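Local coordinates for hemopexin fold protein CP4 (Vigna unguiculata, PDB 3OYO), which is of unknown function but is a calcium-containing seed protein with a four-bladed haemopexin fold, whose role may differ from that of other plant haemopexins, at residues A[190-195]-A[204-209]. Residues are numbered along the deposited sequence; the frame is centred on the assembly and turned at random.
Sequences NYVRID and TLVGNI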
loop_
_atom_site.group_PDB
_atom_site.type_symbol
_atom_site.label_atom_id
_atom_site.label_comp_id
_atom_site.label_asym_id
_atom_site.label_seq_id
_atom_site.Cartn_x
_atom_site.Cartn_y
_atom_site.Cartn_z
ATOM N N ASN A 190 9.735 7.807 -8.398
ATOM C CA ASN A 190 9.283 7.026 -9.537
ATOM C C ASN A 190 8.227 5.961 -9.226
ATOM O O ASN A 190 7.969 5.654 -8.056
ATOM C CB ASN A 190 10.520 6.346 -10.160
ATOM C CG ASN A 190 11.538 7.370 -10.626
ATOM O OD1 ASN A 190 11.198 8.257 -11.416
ATOM N ND2 ASN A 190 12.764 7.275 -10.141
ATOM N N TYR A 191 7.609 5.427 -10.290
ATOM C CA TYR A 191 6.611 4.379 -10.160
ATOM C C TYR A 191 6.607 3.554 -11.456
ATOM O O TYR A 191 7.144 3.975 -12.495
ATOM C CB TYR A 191 5.200 4.956 -9.857
ATOM C CG TYR A 191 4.418 5.300 -11.122
ATOM C CD1 TYR A 191 4.788 6.381 -11.920
ATOM C CD2 TYR A 191 3.320 4.532 -11.514
ATOM C CE1 TYR A 191 4.114 6.663 -13.096
ATOM C CE2 TYR A 191 2.623 4.818 -12.700
ATOM C CZ TYR A 191 3.043 5.883 -13.480
ATOM O OH TYR A 191 2.377 6.150 -14.648
ATOM N N VAL A 192 5.992 2.380 -11.366
ATOM C CA VAL A 192 5.839 1.545 -12.508
ATOM C C VAL A 192 4.563 0.725 -12.335
ATOM O O VAL A 192 4.105 0.478 -11.211
ATOM C CB VAL A 192 7.058 0.571 -12.670
ATOM C CG1 VAL A 192 7.020 -0.502 -11.624
ATOM C CG2 VAL A 192 7.092 -0.044 -14.082
ATOM N N ARG A 193 4.038 0.267 -13.458
ATOM C CA ARG A 193 2.870 -0.598 -13.487
ATOM C C ARG A 193 3.299 -2.038 -13.737
ATOM O O ARG A 193 4.244 -2.299 -14.496
ATOM C CB ARG A 193 1.899 -0.141 -14.596
ATOM C CG ARG A 193 0.622 -0.967 -14.685
ATOM C CD ARG A 193 -0.396 -0.340 -15.653
ATOM N NE ARG A 193 0.132 -0.116 -16.988
ATOM C CZ ARG A 193 -0.114 -0.882 -18.046
ATOM N NH1 ARG A 193 -0.873 -1.983 -17.957
ATOM N NH2 ARG A 193 0.408 -0.545 -19.200
ATOM N N ILE A 194 2.586 -2.962 -13.081
ATOM C CA ILE A 194 2.798 -4.406 -13.236
ATOM C C ILE A 194 1.514 -5.224 -13.471
ATOM O O ILE A 194 0.393 -4.830 -13.088
ATOM C CB ILE A 194 3.549 -5.050 -12.027
ATOM C CG1 ILE A 194 2.685 -5.066 -10.750
ATOM C CG2 ILE A 194 4.941 -4.446 -11.879
ATOM C CD1 ILE A 194 3.237 -5.995 -9.610
ATOM N N ASP A 195 1.699 -6.377 -14.101
ATOM C CA ASP A 195 0.624 -7.326 -14.300
ATOM C C ASP A 195 1.130 -8.612 -13.649
ATOM O O ASP A 195 2.093 -9.214 -14.138
ATOM C CB ASP A 195 0.370 -7.514 -15.804
ATOM C CG ASP A 195 -0.765 -8.501 -16.097
ATOM O OD1 ASP A 195 -0.660 -9.678 -15.721
ATOM O OD2 ASP A 195 -1.770 -8.075 -16.687
ATOM N N THR A 204 5.451 -12.143 -13.806
ATOM C CA THR A 204 5.070 -10.737 -13.673
ATOM C C THR A 204 5.506 -9.980 -14.917
ATOM O O THR A 204 6.631 -10.175 -15.434
ATOM C CB THR A 204 5.697 -10.129 -12.395
ATOM O OG1 THR A 204 5.226 -10.870 -11.279
ATOM C CG2 THR A 204 5.354 -8.630 -12.192
ATOM N N LEU A 205 4.583 -9.145 -15.406
ATOM C CA LEU A 205 4.884 -8.199 -16.484
ATOM C C LEU A 205 5.127 -6.839 -15.879
ATOM O O LEU A 205 4.491 -6.471 -14.931
ATOM C CB LEU A 205 3.765 -8.117 -17.519
ATOM C CG LEU A 205 3.216 -9.421 -18.106
ATOM C CD1 LEU A 205 2.127 -9.061 -19.042
ATOM C CD2 LEU A 205 4.294 -10.232 -18.848
ATOM N N VAL A 206 6.080 -6.106 -16.431
ATOM C CA VAL A 206 6.425 -4.795 -15.912
ATOM C C VAL A 206 6.477 -3.782 -17.060
ATOM O O VAL A 206 6.845 -4.130 -18.195
ATOM C CB VAL A 206 7.754 -4.830 -15.103
ATOM C CG1 VAL A 206 8.924 -5.087 -15.981
ATOM C CG2 VAL A 206 7.950 -3.562 -14.335
ATOM N N GLY A 207 6.069 -2.549 -16.748
ATOM C CA GLY A 207 6.027 -1.438 -17.718
ATOM C C GLY A 207 7.326 -0.698 -17.591
ATOM O O GLY A 207 8.129 -1.057 -16.739
ATOM N N ASN A 208 7.548 0.343 -18.392
ATOM C CA ASN A 208 8.736 1.195 -18.168
ATOM C C ASN A 208 8.491 2.138 -16.972
ATOM O O ASN A 208 7.342 2.523 -16.674
ATOM C CB ASN A 208 9.178 1.947 -19.439
ATOM C CG ASN A 208 8.007 2.469 -20.238
ATOM O OD1 ASN A 208 7.200 3.235 -19.728
ATOM N ND2 ASN A 208 7.893 2.038 -21.499
ATOM N N ILE A 209 9.572 2.457 -16.278
ATOM C CA ILE A 209 9.527 3.255 -15.051
ATOM C C ILE A 209 9.465 4.727 -15.401
ATOM O O ILE A 209 10.117 5.139 -16.350
ATOM C CB ILE A 209 10.738 2.942 -14.189
ATOM C CG1 ILE A 209 10.794 1.419 -13.929
ATOM C CG2 ILE A 209 10.761 3.816 -12.899
ATOM C CD1 ILE A 209 12.069 0.972 -13.242
HETATM O O HOH W 1 4.912 2.004 -16.206
#
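Asp195 and Leu205 exchange two backbone hydrogen bonds as an antiparallel hydrogen-bonded pair, Leu205 N reaching Asp195 O at 2.8 Å; Ile194 and Val206 form the adjoining non-hydrogen-bonded pair, and Gly207 N donates to Arg193 O at 2.9 Å. After Gly207 the regular pairing breaks, where strand 205-211 is interrupted by a bulge or short loop, and it is taken up again between Tyr191 and Arg210. Val192 packs tightly at the break: its CG2, anti to the backbone N, is pressed against Gly207 O at 3.0 Å. The same methyl lies 3.6 Å from Val206 CG2, the two side chains crossing at about a right angle, and 4.0 Å from Ile209 CG1. Val192 and Ile194 are buried, which suits their wholly apolar side chains; Ile194 CG2 meets Val206 CG2 at 4.0 Å, and Ile194 CB rests against Thr204 CG2. Thr204 thus offers its methyl to the isoleucine while OG1 bonds to Lys201 O. On the other face, more open and so suited to a carboxylate, Asp195 and Leu205 lie side by side, CB to CB 3.9 Å, the aliphatic part of the aspartate bordering Leu205 CD1. At the far end Ile209 CG2 touches Asn190 CB at 3.7 Å. The hairpin forms the outer half of the last propeller blade, where 205-211 is the outermost strand. Strand 182-187 flanks 190-195 on the inner side, with Ile194 packing on Ala183, Val192 on Leu185 and Arg193 NH1 salt-bridged to Glu182, while Phe159 and Val161, just after helix 155-158, meet Thr204 and Val206.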